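Side-chain contact in glycoside hydrolase family 12 (Spirochaeta thermophila, PDB 5LU3), which probably binds crystalline polysaccharide surfaces, as the calcium-binding, C-terminal type A carbohydrate-binding module (family 64) of a probable cellulase: residues Arg53-Gln57 with His58-Pro62. Residues are numbered along the deposited sequence; the frame is centred on the assembly and turned at random.
Sequences RWVAQ and HQVPP. With 2NV (3,6,9,12,15-pentaoxaoctadecan-17-amine), chain B; FMT (formic acid), chain F.
Gln59 folds back on Ala56 where the edge strand 55-56 of the beta-sandwich module runs into a 3-10 turn. Ala56 N donates to the amide oxygen Gln59 OE1 at 2.9 Å. That bond is fairly straight, 163° at the hydrogen, and lies in the carbonyl plane on a lone pair. In return the backbone N of Gln59 donates to Ala56 O, here from above the carbonyl plane. The two bonds tie the end of the edge strand to the turn that follows it. The extended chain of Gln59, with CG anti to the carbonyl carbon (chi1 -64°), carries the amide back along the strand.

Val55 and Gln59 run past each other in opposite directions. Val55 CG2 sits 3.6 Å from Gln59 CB, and it also meets Val60 CG2 at 3.9 Å. The two valines cross at about a right angle. The His58 imidazole lies obliquely by the methyl of Ala56, CE1 to CB 3.5 Å. Val60 N hydrogen-bonds to Gln57 O (3.0 Å) and closes the turn.

Gln57 points its side chain into the fold instead. Its OE1 accepts from Ser26 N, and NE2 donates to Tyr34 O and to a formic acid, probably from the crystallisation liquor, which also hydrogen-bonds to Arg33. These partners fix the rotation of the buried amide. Val55 and Gln57 pair through the backbone with strand 33-40, and Trp54 stacks on Tyr34. The ether oxygen O10 of the bound 3,6,9,12,15-pentaoxaoctadecan-17-amine sits over one face of the Trp54 indole, offset toward the rim, 3.3 Å from Trp54 CD1.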
loop_
_atom_site.group_PDB
_atom_site.type_symbol
_atom_site.label_atom_id
_atom_site.label_comp_id
_atom_site.label_asym_id
_atom_site.label_seq_id
_atom_site.Cartn_x
_atom_site.Cartn_y
_atom_site.Cartn_z
ATOM N N ARG A 53 3.393 2.496 8.884
ATOM C CA ARG A 53 4.844 2.456 8.763
ATOM C C ARG A 53 5.258 2.782 7.340
ATOM O O ARG A 53 4.614 2.390 6.386
ATOM C CB ARG A 53 5.380 1.079 9.153
ATOM C CG ARG A 53 5.102 0.730 10.598
ATOM C CD ARG A 53 5.571 -0.670 10.971
ATOM N NE ARG A 53 5.243 -0.940 12.364
ATOM C CZ ARG A 53 6.043 -0.775 13.417
ATOM N NH1 ARG A 53 7.318 -0.432 13.294
ATOM N NH2 ARG A 53 5.568 -1.043 14.626
ATOM N N TRP A 54 6.385 3.472 7.217
ATOM C CA TRP A 54 6.969 3.796 5.940
ATOM C C TRP A 54 7.813 2.614 5.465
ATOM O O TRP A 54 8.653 2.085 6.218
ATOM C CB TRP A 54 7.849 5.028 6.092
ATOM C CG TRP A 54 8.366 5.630 4.817
ATOM C CD1 TRP A 54 7.938 6.788 4.260
ATOM C CD2 TRP A 54 9.488 5.198 4.012
ATOM N NE1 TRP A 54 8.666 7.085 3.136
ATOM C CE2 TRP A 54 9.631 6.128 2.962
ATOM C CE3 TRP A 54 10.378 4.125 4.073
ATOM C CZ2 TRP A 54 10.618 6.017 1.982
ATOM C CZ3 TRP A 54 11.368 4.021 3.075
ATOM C CH2 TRP A 54 11.477 4.964 2.047
ATOM N N VAL A 55 7.592 2.208 4.221
ATOM C CA VAL A 55 8.385 1.151 3.606
ATOM C C VAL A 55 8.592 1.455 2.128
ATOM O O VAL A 55 7.714 1.989 1.470
ATOM C CB VAL A 55 7.665 -0.227 3.792
ATOM C CG1 VAL A 55 6.306 -0.280 3.120
ATOM C CG2 VAL A 55 8.495 -1.395 3.321
ATOM N N ALA A 56 9.772 1.147 1.607
ATOM C CA ALA A 56 9.996 1.303 0.192
ATOM C C ALA A 56 9.294 0.171 -0.522
ATOM O O ALA A 56 9.244 -0.966 -0.029
ATOM C CB ALA A 56 11.474 1.326 -0.127
ATOM N N GLN A 57 8.758 0.453 -1.701
ATOM C CA GLN A 57 8.099 -0.589 -2.476
ATOM C C GLN A 57 8.973 -1.810 -2.715
ATOM O O GLN A 57 8.489 -2.943 -2.632
ATOM C CB GLN A 57 7.619 -0.013 -3.793
ATOM C CG GLN A 57 6.477 1.000 -3.642
ATOM C CD GLN A 57 6.268 1.835 -4.879
ATOM O OE1 GLN A 57 6.567 1.395 -5.999
ATOM N NE2 GLN A 57 5.769 3.039 -4.696
ATOM N N HIS A 58 10.271 -1.583 -2.974
ATOM C CA HIS A 58 11.190 -2.679 -3.252
ATOM C C HIS A 58 11.454 -3.541 -2.042
ATOM O O HIS A 58 12.015 -4.632 -2.184
ATOM C CB HIS A 58 12.518 -2.151 -3.836
ATOM C CG HIS A 58 13.397 -1.496 -2.846
ATOM N ND1 HIS A 58 13.496 -0.130 -2.696
ATOM C CD2 HIS A 58 14.225 -2.030 -1.925
ATOM C CE1 HIS A 58 14.344 0.146 -1.721
ATOM N NE2 HIS A 58 14.766 -0.995 -1.207
ATOM N N GLN A 59 11.070 -3.096 -0.857
ATOM C CA GLN A 59 11.182 -3.920 0.366
ATOM C C GLN A 59 10.015 -4.901 0.553
ATOM O O GLN A 59 10.112 -5.806 1.361
ATOM C CB GLN A 59 11.260 -3.031 1.598
ATOM C CG GLN A 59 12.492 -2.149 1.635
ATOM C CD GLN A 59 12.552 -1.330 2.914
ATOM O OE1 GLN A 59 11.801 -0.353 3.064
ATOM N NE2 GLN A 59 13.391 -1.728 3.840
ATOM N N VAL A 60 8.935 -4.700 -0.206
ATOM C CA VAL A 60 7.710 -5.476 -0.056
ATOM C C VAL A 60 7.736 -6.615 -1.063
ATOM O O VAL A 60 7.668 -6.375 -2.288
ATOM C CB VAL A 60 6.451 -4.614 -0.266
ATOM C CG1 VAL A 60 5.220 -5.446 0.023
ATOM C CG2 VAL A 60 6.482 -3.366 0.612
ATOM N N PRO A 61 7.816 -7.866 -0.582
ATOM C CA PRO A 61 7.840 -8.964 -1.543
ATOM C C PRO A 61 6.558 -9.067 -2.337
ATOM O O PRO A 61 5.467 -8.920 -1.765
ATOM C CB PRO A 61 8.021 -10.199 -0.656
ATOM C CG PRO A 61 8.533 -9.690 0.669
ATOM C CD PRO A 61 7.913 -8.344 0.810
ATOM N N PRO A 62 6.669 -9.298 -3.654
ATOM C CA PRO A 62 5.472 -9.581 -4.420
ATOM C C PRO A 62 4.929 -10.962 -4.053
ATOM O O PRO A 62 5.608 -11.773 -3.438
ATOM C CB PRO A 62 5.986 -9.605 -5.874
ATOM C CG PRO A 62 7.388 -10.053 -5.750
ATOM C CD PRO A 62 7.890 -9.410 -4.477
HETATM N N1 2NV B . 16.322 13.024 1.326
HETATM C C2 2NV B . 15.344 13.144 2.392
HETATM C C3 2NV B . 14.310 12.051 2.134
HETATM O O4 2NV B . 13.063 12.339 2.687
HETATM C C5 2NV B . 12.170 11.236 2.811
HETATM C C6 2NV B . 12.713 10.199 3.809
HETATM O O7 2NV B . 11.916 9.058 3.751
HETATM C C8 2NV B . 12.343 8.002 4.567
HETATM C C9 2NV B . 11.834 8.289 5.948
HETATM O O10 2NV B . 10.478 8.076 6.019
HETATM C C11 2NV B . 10.073 7.702 7.333
HETATM C C12 2NV B . 10.095 8.973 8.145
HETATM O O13 2NV B . 9.949 8.850 9.518
HETATM C C14 2NV B . 10.206 10.048 10.247
HETATM C C15 2NV B . 11.717 10.257 10.281
HETATM O O16 2NV B . 12.145 11.387 11.010
HETATM C C17 2NV B . 13.543 11.577 11.032
HETATM C C18 2NV B . 14.174 10.809 12.201
HETATM C C2A 2NV B . 16.118 12.935 3.705
HETATM C C FMT F . 5.256 5.215 -8.277
HETATM O O1 FMT F . 5.793 4.620 -7.234
HETATM O O2 FMT F . 4.165 5.998 -8.277
#